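VgrG protein (Vibrio cholerae, PDB 4DTD) probably cross-links actin covalently through its actin cross-linking domain, as a toxic effector part of a type VI secretion spike protein. Local coordinates at residues A[23-28]-A[173-178]; A[46-51]-A[143-148]; A[236-241]-A[273-278]; A[16-21]-A[334-339]. All blocks are in the same frame, centred on the assembly; numbering follows the deposited sequence.

How the contacts relate
Contact 1 is the buried sheet pairing, its centre about 8 Å from the centre of the chain. Contact 4, its sequence neighbour, is a surface pairing in which strand 19-20 meets strand 337-339 in parallel, whereas contacts 1 and 2 are antiparallel. Contacts 1, 3 and 4 all lead to strand 344-352, which pairs with 173-180, 277-279 and 337-339. Contact 2 is partly buried and lies with contact 3 on opposite sides of the chain's centre, the two centres about 35 Å apart. Contact 3 is buried yet has no hydrogen bond across it, relying on an indole, while contact 2 adds a salt bridge and contact 4 an imidazole hydrogen-bonded at both nitrogens to backbone pairing.

Contact 1: A[23-28]-A[173-178]; sequences SSIGIE and QQATVG
Ser-24 and Gly-178, Gly-26 and Thr-176, and Glu-28 and Gln-174 form three hydrogen-bonded pairs, each closed by two N-H...O=C bonds, which fixes the antiparallel register of 23-28 and 173-178. In the middle pair, Gly-26 N reaches Thr-176 O at 2.7 Å. The short segment axes run 162° apart, so the strands depart modestly from exact antiparallelism. Between these pairs CA-H...O contacts fill in, such as Val-177 CA to Ser-24 O at 3.3 Å.

Apolar contacts occupy the face carrying Ile-25, Ala-175 and Val-177. Ile-25 has CG1 opposite its backbone N (chi1 -179°), and CD1 thereby meets Val-177 CG2 at 3.7 Å and Ala-175 CB at 4.3 Å.

Polar groups line the other face. Ser-24 OG lies 3.4 Å from Gly-178 CA, over a residue without a side chain. Glu-28 extends across Gln-174, bringing OE1 3.3 Å from Thr-176 OG1, a weak bond at best; the carboxylates of Glu-90 and Glu-351 are also close to that of Glu-28.

Both outer edges are taken: 23-30 pairs with 84-97 (Ile-25 with Cys-96), and 173-180 with 344-352 (Val-177 with Phe-350).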
loop_
_atom_site.group_PDB
_atom_site.type_symbol
_atom_site.label_atom_id
_atom_site.label_comp_id
_atom_site.label_asym_id
_atom_site.label_seq_id
_atom_site.Cartn_x
_atom_site.Cartn_y
_atom_site.Cartn_z
ATOM N N SER A 23 -14.411 6.990 -4.352
ATOM C CA SER A 23 -13.058 6.844 -3.815
ATOM C C SER A 23 -12.984 5.987 -2.546
ATOM O O SER A 23 -13.870 6.058 -1.692
ATOM C CB SER A 23 -12.394 8.207 -3.622
ATOM O OG SER A 23 -13.212 9.092 -2.876
ATOM N N SER A 24 -11.925 5.172 -2.438
ATOM C CA SER A 24 -11.712 4.282 -1.300
ATOM C C SER A 24 -10.508 4.662 -0.424
ATOM O O SER A 24 -9.475 5.068 -0.932
ATOM C CB SER A 24 -11.560 2.846 -1.782
ATOM O OG SER A 24 -10.393 2.701 -2.577
ATOM N N ILE A 25 -10.637 4.455 0.887
ATOM C CA ILE A 25 -9.576 4.660 1.882
ATOM C C ILE A 25 -9.281 3.347 2.633
ATOM O O ILE A 25 -10.204 2.725 3.165
ATOM C CB ILE A 25 -9.877 5.855 2.844
ATOM C CG1 ILE A 25 -8.748 6.091 3.869
ATOM C CG2 ILE A 25 -11.245 5.754 3.525
ATOM C CD1 ILE A 25 -7.661 7.004 3.428
ATOM N N GLY A 26 -8.002 2.963 2.660
ATOM C CA GLY A 26 -7.475 1.800 3.371
ATOM C C GLY A 26 -6.353 2.203 4.314
ATOM O O GLY A 26 -5.342 2.735 3.858
ATOM N N ILE A 27 -6.512 1.971 5.642
ATOM C CA ILE A 27 -5.493 2.323 6.653
ATOM C C ILE A 27 -4.644 1.135 7.132
ATOM O O ILE A 27 -5.046 -0.028 6.977
ATOM C CB ILE A 27 -6.042 3.198 7.805
ATOM C CG1 ILE A 27 -7.058 2.410 8.675
ATOM C CG2 ILE A 27 -6.630 4.521 7.247
ATOM C CD1 ILE A 27 -7.251 2.917 10.038
ATOM N N GLU A 28 -3.458 1.442 7.696
ATOM C CA GLU A 28 -2.464 0.472 8.148
ATOM C C GLU A 28 -1.825 0.937 9.434
ATOM O O GLU A 28 -1.378 2.078 9.516
ATOM C CB GLU A 28 -1.347 0.318 7.094
ATOM C CG GLU A 28 -1.760 -0.246 5.738
ATOM C CD GLU A 28 -0.695 -0.119 4.659
ATOM O OE1 GLU A 28 -0.926 0.629 3.679
ATOM O OE2 GLU A 28 0.373 -0.759 4.798
ATOM N N GLN A 173 1.939 4.172 11.163
ATOM C CA GLN A 173 0.785 4.522 10.318
ATOM C C GLN A 173 1.019 4.880 8.859
ATOM O O GLN A 173 1.938 5.620 8.527
ATOM C CB GLN A 173 -0.109 5.546 11.005
ATOM C CG GLN A 173 -0.485 5.126 12.410
ATOM C CD GLN A 173 -1.322 6.137 13.145
ATOM O OE1 GLN A 173 -0.944 7.306 13.296
ATOM N NE2 GLN A 173 -2.444 5.681 13.698
ATOM N N GLN A 174 0.160 4.327 7.991
ATOM C CA GLN A 174 0.125 4.498 6.533
ATOM C C GLN A 174 -1.330 4.479 6.073
ATOM O O GLN A 174 -2.186 3.924 6.757
ATOM C CB GLN A 174 0.903 3.389 5.805
ATOM C CG GLN A 174 2.417 3.486 5.963
ATOM C CD GLN A 174 3.084 2.624 4.936
ATOM O OE1 GLN A 174 3.310 3.032 3.803
ATOM N NE2 GLN A 174 3.355 1.395 5.277
ATOM N N ALA A 175 -1.608 5.096 4.910
ATOM C CA ALA A 175 -2.947 5.173 4.329
ATOM C C ALA A 175 -2.852 4.838 2.867
ATOM O O ALA A 175 -1.814 5.084 2.261
ATOM C CB ALA A 175 -3.521 6.572 4.516
ATOM N N THR A 176 -3.906 4.235 2.308
ATOM C CA THR A 176 -3.994 3.869 0.891
ATOM C C THR A 176 -5.288 4.422 0.312
ATOM O O THR A 176 -6.365 4.127 0.822
ATOM C CB THR A 176 -3.688 2.371 0.637
ATOM O OG1 THR A 176 -2.355 2.102 1.084
ATOM C CG2 THR A 176 -3.744 2.009 -0.840
ATOM N N VAL A 177 -5.168 5.276 -0.713
ATOM C CA VAL A 177 -6.308 5.955 -1.340
ATOM C C VAL A 177 -6.495 5.440 -2.761
ATOM O O VAL A 177 -5.538 5.399 -3.550
ATOM C CB VAL A 177 -6.152 7.510 -1.264
ATOM C CG1 VAL A 177 -7.255 8.231 -2.033
ATOM C CG2 VAL A 177 -6.114 7.999 0.180
ATOM N N GLY A 178 -7.731 5.054 -3.059
ATOM C CA GLY A 178 -8.160 4.571 -4.358
ATOM C C GLY A 178 -9.086 5.575 -5.021
ATOM O O GLY A 178 -10.084 5.985 -4.423
#

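Contact 2: A[46-51]-A[143-148]; sequences FGYVKS and EITNAK
Phe-46 O is gripped by two successive amides, Thr-145 N and Asn-146 N, each 3.0 Å away, where strand 140-144 has just given way to a turn. Both donors approach from the same face of the carbonyl, about 45° out of its plane, so neither lies on a lone pair. The N-H of Asn-146 points straighter at the oxygen than that of Thr-145. Asn-146 OD1 then accepts from Lys-148 N, forming an Asx turn that bends the chain onward.

Regular antiparallel pairing precedes the turn. Gly-47 and Ile-144, a non-hydrogen-bonded pair, bring their CA atoms to 4.2 Å, a close spacing at a glycine whose CA also lies 3.2 Å from Glu-143 O. Tyr-48 and Glu-143 are joined by two backbone bonds, of which Glu-143 N to Tyr-48 O (2.8 Å) is nearly straight.

The side chains of that pair lie alongside, pointing the same way. Glu-143 CB sits over one face of the Tyr-48 ring, 3.7 Å from the centroid and 18° off the normal, a CH-pi contact. A bend at chi2 (-81°) carries the Glu-143 carboxylate on to Lys-50, whose extended chain delivers NZ to OE1 at 2.8 Å. This salt bridge uses the anti side of the carboxylate.

Strand 45-51 is flanked by 140-144 here and by 56-68 along its other edge, with Phe-46 resting on Val-36 and Met-38 of strand 34-39.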
loop_
_atom_site.group_PDB
_atom_site.type_symbol
_atom_site.label_atom_id
_atom_site.label_comp_id
_atom_site.label_asym_id
_atom_site.label_seq_id
_atom_site.Cartn_x
_atom_site.Cartn_y
_atom_site.Cartn_z
ATOM N N PHE A 46 -3.113 -13.846 9.483
ATOM C CA PHE A 46 -3.382 -14.904 10.457
ATOM C C PHE A 46 -4.808 -14.799 11.032
ATOM O O PHE A 46 -5.298 -15.724 11.672
ATOM C CB PHE A 46 -2.297 -15.012 11.536
ATOM C CG PHE A 46 -2.054 -13.793 12.391
ATOM C CD1 PHE A 46 -1.117 -12.838 12.018
ATOM C CD2 PHE A 46 -2.687 -13.650 13.624
ATOM C CE1 PHE A 46 -0.838 -11.746 12.848
ATOM C CE2 PHE A 46 -2.410 -12.560 14.449
ATOM C CZ PHE A 46 -1.483 -11.615 14.055
ATOM N N GLY A 47 -5.478 -13.698 10.734
ATOM C CA GLY A 47 -6.850 -13.481 11.164
ATOM C C GLY A 47 -7.401 -12.154 10.720
ATOM O O GLY A 47 -6.686 -11.366 10.106
ATOM N N TYR A 48 -8.671 -11.889 11.033
ATOM C CA TYR A 48 -9.320 -10.606 10.733
ATOM C C TYR A 48 -10.350 -10.250 11.805
ATOM O O TYR A 48 -10.773 -11.115 12.576
ATOM C CB TYR A 48 -9.938 -10.567 9.303
ATOM C CG TYR A 48 -11.070 -11.541 9.038
ATOM C CD1 TYR A 48 -10.813 -12.834 8.588
ATOM C CD2 TYR A 48 -12.407 -11.151 9.174
ATOM C CE1 TYR A 48 -11.848 -13.732 8.328
ATOM C CE2 TYR A 48 -13.454 -12.033 8.890
ATOM C CZ TYR A 48 -13.168 -13.325 8.471
ATOM O OH TYR A 48 -14.178 -14.232 8.230
ATOM N N VAL A 49 -10.809 -8.995 11.802
ATOM C CA VAL A 49 -11.842 -8.536 12.731
ATOM C C VAL A 49 -13.040 -8.057 11.905
ATOM O O VAL A 49 -12.872 -7.352 10.909
ATOM C CB VAL A 49 -11.308 -7.477 13.739
ATOM C CG1 VAL A 49 -12.423 -6.750 14.464
ATOM C CG2 VAL A 49 -10.347 -8.104 14.742
ATOM N N LYS A 50 -14.241 -8.489 12.295
ATOM C CA LYS A 50 -15.464 -8.083 11.637
ATOM C C LYS A 50 -16.429 -7.482 12.645
ATOM O O LYS A 50 -16.253 -7.648 13.856
ATOM C CB LYS A 50 -16.100 -9.260 10.867
ATOM C CG LYS A 50 -16.539 -10.441 11.715
ATOM C CD LYS A 50 -17.033 -11.581 10.854
ATOM C CE LYS A 50 -17.591 -12.682 11.732
ATOM N NZ LYS A 50 -18.037 -13.863 10.941
ATOM N N SER A 51 -17.459 -6.782 12.155
ATOM C CA SER A 51 -18.506 -6.260 13.025
ATOM C C SER A 51 -19.420 -7.452 13.298
ATOM O O SER A 51 -19.383 -8.421 12.545
ATOM C CB SER A 51 -19.288 -5.161 12.314
ATOM O OG SER A 51 -20.182 -5.724 11.367
ATOM N N GLU A 143 -11.895 -13.339 13.868
ATOM C CA GLU A 143 -11.883 -14.584 13.103
ATOM C C GLU A 143 -10.422 -14.979 12.901
ATOM O O GLU A 143 -9.596 -14.143 12.570
ATOM C CB GLU A 143 -12.622 -14.445 11.772
ATOM C CG GLU A 143 -14.132 -14.304 11.945
ATOM C CD GLU A 143 -14.920 -15.591 12.165
ATOM O OE1 GLU A 143 -16.068 -15.659 11.673
ATOM O OE2 GLU A 143 -14.401 -16.528 12.817
ATOM N N ILE A 144 -10.091 -16.219 13.209
ATOM C CA ILE A 144 -8.731 -16.704 13.076
ATOM C C ILE A 144 -8.655 -17.542 11.822
ATOM O O ILE A 144 -9.319 -18.564 11.692
ATOM C CB ILE A 144 -8.222 -17.420 14.365
ATOM C CG1 ILE A 144 -8.146 -16.431 15.561
ATOM C CG2 ILE A 144 -6.883 -18.129 14.123
ATOM C CD1 ILE A 144 -7.149 -15.184 15.382
ATOM N N THR A 145 -7.849 -17.069 10.897
ATOM C CA THR A 145 -7.591 -17.592 9.561
ATOM C C THR A 145 -6.469 -18.628 9.587
ATOM O O THR A 145 -6.474 -19.560 8.793
ATOM C CB THR A 145 -7.414 -16.353 8.646
ATOM O OG1 THR A 145 -8.600 -16.195 7.880
ATOM C CG2 THR A 145 -6.182 -16.374 7.804
ATOM N N ASN A 146 -5.515 -18.457 10.507
ATOM C CA ASN A 146 -4.391 -19.362 10.705
ATOM C C ASN A 146 -4.130 -19.535 12.204
ATOM O O ASN A 146 -3.591 -18.632 12.853
ATOM C CB ASN A 146 -3.165 -18.806 10.009
ATOM C CG ASN A 146 -2.054 -19.782 9.863
ATOM O OD1 ASN A 146 -2.002 -20.851 10.499
ATOM N ND2 ASN A 146 -1.154 -19.446 8.987
ATOM N N ALA A 147 -4.507 -20.703 12.741
ATOM C CA ALA A 147 -4.333 -21.055 14.150
ATOM C C ALA A 147 -2.877 -21.368 14.498
ATOM O O ALA A 147 -2.509 -21.382 15.678
ATOM C CB ALA A 147 -5.230 -22.227 14.521
ATOM N N LYS A 148 -2.054 -21.611 13.487
ATOM C CA LYS A 148 -0.630 -21.897 13.671
ATOM C C LYS A 148 0.191 -20.576 13.875
ATOM O O LYS A 148 0.992 -20.167 13.045
ATOM C CB LYS A 148 -0.106 -22.809 12.545
ATOM C CG LYS A 148 0.840 -23.869 13.077
ATOM C CD LYS A 148 0.964 -25.075 12.151
ATOM C CE LYS A 148 1.953 -26.100 12.671
ATOM N NZ LYS A 148 3.368 -25.757 12.354
#

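Contact 3: A[236-241]-A[273-278]; sequences LKTAEL and NAWEIL
The indole of Trp-275 has one face covered by two side chains of 236-241 and an edge met by a third. Lys-237 CG stands over the six-membered ring, 3.7 Å from its centroid and 15° off the normal. From the same side Leu-241 CD1 lies 3.6 Å from the five-membered ring's centroid, 29° off the normal; both are CH-pi contacts. At the edge, in the ring plane, Thr-238 CG2 comes to 3.4 Å from Trp-275 CZ2.

These three residues sit at positions i, i+1 and i+4 of the helix, which explains how one turn lines both a face and an edge. Lys-237 runs antiparallel to the indole: CG is opposite the backbone N (chi1 -178°), laying CB and CG over the six-membered ring, and the bend at chi2 brings NZ to 3.5 Å from Ala-274 O, not a hydrogen bond. Within the helix NZ makes a weak salt bridge to Glu-240 OE2 at 3.4 Å. Leu-241 CD2 packs on Ala-274 CB at 3.5 Å.

No hydrogen bond crosses the contact, which apolar and CH-pi contacts hold. Trp-200 meets Trp-275 edge-to-face, and Val-328 touches the indole. After the tryptophan, Glu-276 takes a positive phi and leaves the helical path. The arrangement is helix-helix packing, with a tryptophan of the weakly bonded last turn of 269-275 laid against helix 221-245, just before strand 277-279 joins 344-352.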
loop_
_atom_site.group_PDB
_atom_site.type_symbol
_atom_site.label_atom_id
_atom_site.label_comp_id
_atom_site.label_asym_id
_atom_site.label_seq_id
_atom_site.Cartn_x
_atom_site.Cartn_y
_atom_site.Cartn_z
ATOM N N LEU A 236 9.261 9.642 -15.292
ATOM C CA LEU A 236 10.320 10.597 -14.947
ATOM C C LEU A 236 10.807 10.412 -13.511
ATOM O O LEU A 236 12.014 10.434 -13.287
ATOM C CB LEU A 236 9.885 12.061 -15.171
ATOM C CG LEU A 236 9.619 12.531 -16.599
ATOM C CD1 LEU A 236 9.388 14.012 -16.609
ATOM C CD2 LEU A 236 10.770 12.187 -17.546
ATOM N N LYS A 237 9.883 10.194 -12.544
ATOM C CA LYS A 237 10.274 9.981 -11.146
ATOM C C LYS A 237 11.064 8.682 -10.946
ATOM O O LYS A 237 11.993 8.669 -10.129
ATOM C CB LYS A 237 9.091 10.084 -10.176
ATOM C CG LYS A 237 9.485 9.907 -8.698
ATOM C CD LYS A 237 10.280 11.069 -8.109
ATOM C CE LYS A 237 10.268 10.975 -6.598
ATOM N NZ LYS A 237 10.854 12.180 -5.975
ATOM N N THR A 238 10.739 7.622 -11.717
ATOM C CA THR A 238 11.481 6.374 -11.598
ATOM C C THR A 238 12.903 6.532 -12.097
ATOM O O THR A 238 13.835 6.079 -11.425
ATOM C CB THR A 238 10.706 5.080 -11.977
ATOM O OG1 THR A 238 10.975 4.669 -13.311
ATOM C CG2 THR A 238 9.235 5.165 -11.720
ATOM N N ALA A 239 13.068 7.283 -13.189
ATOM C CA ALA A 239 14.372 7.595 -13.769
ATOM C C ALA A 239 15.216 8.400 -12.772
ATOM O O ALA A 239 16.388 8.064 -12.536
ATOM C CB ALA A 239 14.186 8.370 -15.053
ATOM N N GLU A 240 14.580 9.418 -12.136
ATOM C CA GLU A 240 15.178 10.272 -11.112
ATOM C C GLU A 240 15.650 9.401 -9.945
ATOM O O GLU A 240 16.799 9.531 -9.510
ATOM C CB GLU A 240 14.159 11.317 -10.622
ATOM C CG GLU A 240 14.779 12.374 -9.720
ATOM C CD GLU A 240 13.886 12.840 -8.586
ATOM O OE1 GLU A 240 13.193 13.867 -8.766
ATOM O OE2 GLU A 240 13.882 12.186 -7.517
ATOM N N LEU A 241 14.774 8.476 -9.474
ATOM C CA LEU A 241 15.103 7.557 -8.379
ATOM C C LEU A 241 16.164 6.540 -8.747
ATOM O O LEU A 241 17.018 6.275 -7.920
ATOM C CB LEU A 241 13.855 6.863 -7.827
ATOM C CG LEU A 241 12.850 7.750 -7.093
ATOM C CD1 LEU A 241 11.655 6.969 -6.731
ATOM C CD2 LEU A 241 13.456 8.372 -5.856
ATOM N N ASN A 273 9.670 5.549 0.273
ATOM C CA ASN A 273 9.464 6.814 1.002
ATOM C C ASN A 273 9.823 8.038 0.178
ATOM O O ASN A 273 9.309 9.115 0.496
ATOM C CB ASN A 273 10.213 6.868 2.335
ATOM C CG ASN A 273 9.961 5.695 3.239
ATOM O OD1 ASN A 273 8.900 5.039 3.197
ATOM N ND2 ASN A 273 10.976 5.360 4.023
ATOM N N ALA A 274 10.705 7.900 -0.860
ATOM C CA ALA A 274 11.088 9.059 -1.690
ATOM C C ALA A 274 9.928 9.507 -2.571
ATOM O O ALA A 274 9.858 10.677 -2.923
ATOM C CB ALA A 274 12.319 8.761 -2.522
ATOM N N TRP A 275 8.983 8.595 -2.870
ATOM C CA TRP A 275 7.777 8.932 -3.623
ATOM C C TRP A 275 6.799 9.760 -2.779
ATOM O O TRP A 275 6.043 10.560 -3.334
ATOM C CB TRP A 275 7.074 7.665 -4.058
ATOM C CG TRP A 275 7.721 6.943 -5.190
ATOM C CD1 TRP A 275 8.595 5.904 -5.105
ATOM C CD2 TRP A 275 7.411 7.102 -6.582
ATOM N NE1 TRP A 275 8.845 5.394 -6.357
ATOM C CE2 TRP A 275 8.152 6.127 -7.287
ATOM C CE3 TRP A 275 6.582 7.986 -7.311
ATOM C CZ2 TRP A 275 8.110 6.025 -8.684
ATOM C CZ3 TRP A 275 6.528 7.870 -8.694
ATOM C CH2 TRP A 275 7.292 6.907 -9.367
ATOM N N GLU A 276 6.793 9.535 -1.444
ATOM C CA GLU A 276 5.909 10.151 -0.443
ATOM C C GLU A 276 4.478 9.625 -0.618
ATOM O O GLU A 276 3.925 9.064 0.316
ATOM C CB GLU A 276 5.959 11.690 -0.472
ATOM C CG GLU A 276 7.303 12.277 -0.070
ATOM C CD GLU A 276 7.381 13.793 -0.093
ATOM O OE1 GLU A 276 8.508 14.317 -0.247
ATOM O OE2 GLU A 276 6.323 14.458 0.014
ATOM N N ILE A 277 3.894 9.822 -1.816
ATOM C CA ILE A 277 2.579 9.358 -2.259
ATOM C C ILE A 277 2.950 8.307 -3.307
ATOM O O ILE A 277 3.305 8.637 -4.436
ATOM C CB ILE A 277 1.696 10.521 -2.817
ATOM C CG1 ILE A 277 1.448 11.598 -1.733
ATOM C CG2 ILE A 277 0.375 9.968 -3.360
ATOM C CD1 ILE A 277 0.698 12.875 -2.155
ATOM N N LEU A 278 2.932 7.051 -2.901
ATOM C CA LEU A 278 3.396 5.951 -3.719
ATOM C C LEU A 278 2.348 5.317 -4.639
ATOM O O LEU A 278 1.461 4.641 -4.138
ATOM C CB LEU A 278 4.071 4.889 -2.808
ATOM C CG LEU A 278 4.595 3.605 -3.470
ATOM C CD1 LEU A 278 5.866 3.863 -4.242
ATOM C CD2 LEU A 278 4.830 2.532 -2.438
#

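Contact 4: A[16-21]-A[334-339]; sequences FPTHFP and NNATVG
Two consecutive parallel beta bridges pair His-19 with Thr-337 and Phe-20 with Val-338, bringing an N-terminal strand beside one from far along the chain. Thr-337 N gives a bond to Thr-18 O at 3.0 Å, and Gly-339 N one to Phe-20 O at 3.1 Å, the alternation expected of parallel pairing. Between them the bond from Phe-20 N to Thr-337 O is weak, but His-19 CA approaches that same oxygen at 3.3 Å with an almost straight C-H...O angle of 166°.

The imidazole of His-19 adds a side-chain clasp. With CG swung opposite the backbone N (chi1 -171°), the ring spans from Thr-337 to Gly-339, meeting both partners at its edge and in its plane. ND1 and Thr-337 OG1 are 3.0 Å apart; either could donate, the direction unsettled because Thr-18 O, 3.1 Å from OG1, is another possible acceptor. NE2 donates to Gly-339 O at 2.7 Å, approaching from above that carbonyl's plane, 61° out of it. Two bonds to one ring should restrict its rotation. Gly-339 N also makes a weak bond to Pro-21 O (3.0 Å).

Phe-20 reaches across to Pro-95 and Glu-97 of strand 84-97. Strand 337-339, in turn, pairs antiparallel with 344-352, Val-338 bonding to Glu-345, as in a beta-hairpin. The whole is a parallel strand added beside a hairpin, at the surface of a domain mixing helices with beta structure.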
loop_
_atom_site.group_PDB
_atom_site.type_symbol
_atom_site.label_atom_id
_atom_site.label_comp_id
_atom_site.label_asym_id
_atom_site.label_seq_id
_atom_site.Cartn_x
_atom_site.Cartn_y
_atom_site.Cartn_z
ATOM N N PHE A 16 -7.532 -8.710 -3.404
ATOM C CA PHE A 16 -8.826 -9.167 -3.949
ATOM C C PHE A 16 -9.586 -8.057 -4.719
ATOM O O PHE A 16 -9.380 -6.875 -4.408
ATOM C CB PHE A 16 -9.714 -9.758 -2.816
ATOM C CG PHE A 16 -9.889 -8.837 -1.629
ATOM C CD1 PHE A 16 -10.898 -7.878 -1.613
ATOM C CD2 PHE A 16 -9.028 -8.911 -0.538
ATOM C CE1 PHE A 16 -11.030 -7.000 -0.537
ATOM C CE2 PHE A 16 -9.172 -8.044 0.542
ATOM C CZ PHE A 16 -10.160 -7.080 0.524
ATOM N N PRO A 17 -10.491 -8.403 -5.687
ATOM C CA PRO A 17 -11.231 -7.347 -6.416
ATOM C C PRO A 17 -12.238 -6.576 -5.542
ATOM O O PRO A 17 -12.974 -7.177 -4.757
ATOM C CB PRO A 17 -11.926 -8.113 -7.553
ATOM C CG PRO A 17 -11.260 -9.449 -7.608
ATOM C CD PRO A 17 -10.855 -9.740 -6.200
ATOM N N THR A 18 -12.219 -5.258 -5.676
ATOM C CA THR A 18 -13.074 -4.335 -4.943
ATOM C C THR A 18 -13.745 -3.327 -5.884
ATOM O O THR A 18 -13.288 -3.120 -7.010
ATOM C CB THR A 18 -12.285 -3.607 -3.833
ATOM O OG1 THR A 18 -11.017 -3.186 -4.351
ATOM C CG2 THR A 18 -12.095 -4.458 -2.602
ATOM N N HIS A 19 -14.852 -2.720 -5.404
ATOM C CA HIS A 19 -15.632 -1.711 -6.108
ATOM C C HIS A 19 -16.282 -0.729 -5.138
ATOM O O HIS A 19 -16.868 -1.143 -4.137
ATOM C CB HIS A 19 -16.693 -2.355 -7.024
ATOM C CG HIS A 19 -17.365 -1.349 -7.909
ATOM N ND1 HIS A 19 -16.898 -1.087 -9.187
ATOM C CD2 HIS A 19 -18.383 -0.500 -7.631
ATOM C CE1 HIS A 19 -17.668 -0.119 -9.652
ATOM N NE2 HIS A 19 -18.568 0.272 -8.748
ATOM N N PHE A 20 -16.206 0.568 -5.461
ATOM C CA PHE A 20 -16.812 1.670 -4.694
ATOM C C PHE A 20 -17.343 2.767 -5.653
ATOM O O PHE A 20 -16.810 2.918 -6.755
ATOM C CB PHE A 20 -15.808 2.283 -3.694
ATOM C CG PHE A 20 -15.279 1.304 -2.680
ATOM C CD1 PHE A 20 -15.999 1.014 -1.527
ATOM C CD2 PHE A 20 -14.068 0.652 -2.886
ATOM C CE1 PHE A 20 -15.509 0.103 -0.590
ATOM C CE2 PHE A 20 -13.588 -0.271 -1.955
ATOM C CZ PHE A 20 -14.313 -0.537 -0.813
ATOM N N PRO A 21 -18.369 3.554 -5.250
ATOM C CA PRO A 21 -18.895 4.589 -6.155
ATOM C C PRO A 21 -17.889 5.641 -6.635
ATOM O O PRO A 21 -17.832 5.885 -7.838
ATOM C CB PRO A 21 -20.068 5.193 -5.366
ATOM C CG PRO A 21 -19.821 4.822 -3.953
ATOM C CD PRO A 21 -19.150 3.496 -3.997
ATOM N N ASN A 334 -4.267 -4.071 -8.884
ATOM C CA ASN A 334 -4.643 -3.946 -10.286
ATOM C C ASN A 334 -6.060 -4.404 -10.668
ATOM O O ASN A 334 -6.403 -4.362 -11.858
ATOM C CB ASN A 334 -3.596 -4.687 -11.133
ATOM C CG ASN A 334 -2.167 -4.261 -10.858
ATOM O OD1 ASN A 334 -1.901 -3.218 -10.243
ATOM N ND2 ASN A 334 -1.213 -5.066 -11.307
ATOM N N ASN A 335 -6.875 -4.834 -9.675
ATOM C CA ASN A 335 -8.228 -5.351 -9.903
ATOM C C ASN A 335 -9.322 -4.496 -9.236
ATOM O O ASN A 335 -10.466 -4.947 -9.118
ATOM C CB ASN A 335 -8.309 -6.822 -9.455
ATOM C CG ASN A 335 -7.929 -7.092 -8.010
ATOM O OD1 ASN A 335 -7.588 -6.194 -7.218
ATOM N ND2 ASN A 335 -7.967 -8.362 -7.638
ATOM N N ALA A 336 -8.969 -3.267 -8.794
ATOM C CA ALA A 336 -9.895 -2.340 -8.139
ATOM C C ALA A 336 -10.628 -1.499 -9.182
ATOM O O ALA A 336 -10.037 -1.088 -10.189
ATOM C CB ALA A 336 -9.150 -1.442 -7.167
ATOM N N THR A 337 -11.933 -1.271 -8.949
ATOM C CA THR A 337 -12.805 -0.508 -9.841
ATOM C C THR A 337 -13.645 0.520 -9.097
ATOM O O THR A 337 -13.871 0.395 -7.903
ATOM C CB THR A 337 -13.652 -1.430 -10.709
ATOM O OG1 THR A 337 -14.293 -2.405 -9.889
ATOM C CG2 THR A 337 -12.865 -2.075 -11.852
ATOM N N VAL A 338 -14.078 1.562 -9.808
ATOM C CA VAL A 338 -14.886 2.651 -9.267
ATOM C C VAL A 338 -16.072 2.977 -10.235
ATOM O O VAL A 338 -16.091 2.493 -11.371
ATOM C CB VAL A 338 -13.947 3.845 -8.879
ATOM C CG1 VAL A 338 -14.561 5.213 -9.137
ATOM C CG2 VAL A 338 -13.488 3.726 -7.428
ATOM N N GLY A 339 -17.072 3.700 -9.735
ATOM C CA GLY A 339 -18.236 4.114 -10.516
ATOM C C GLY A 339 -19.386 3.134 -10.557
ATOM O O GLY A 339 -19.765 2.573 -9.524
#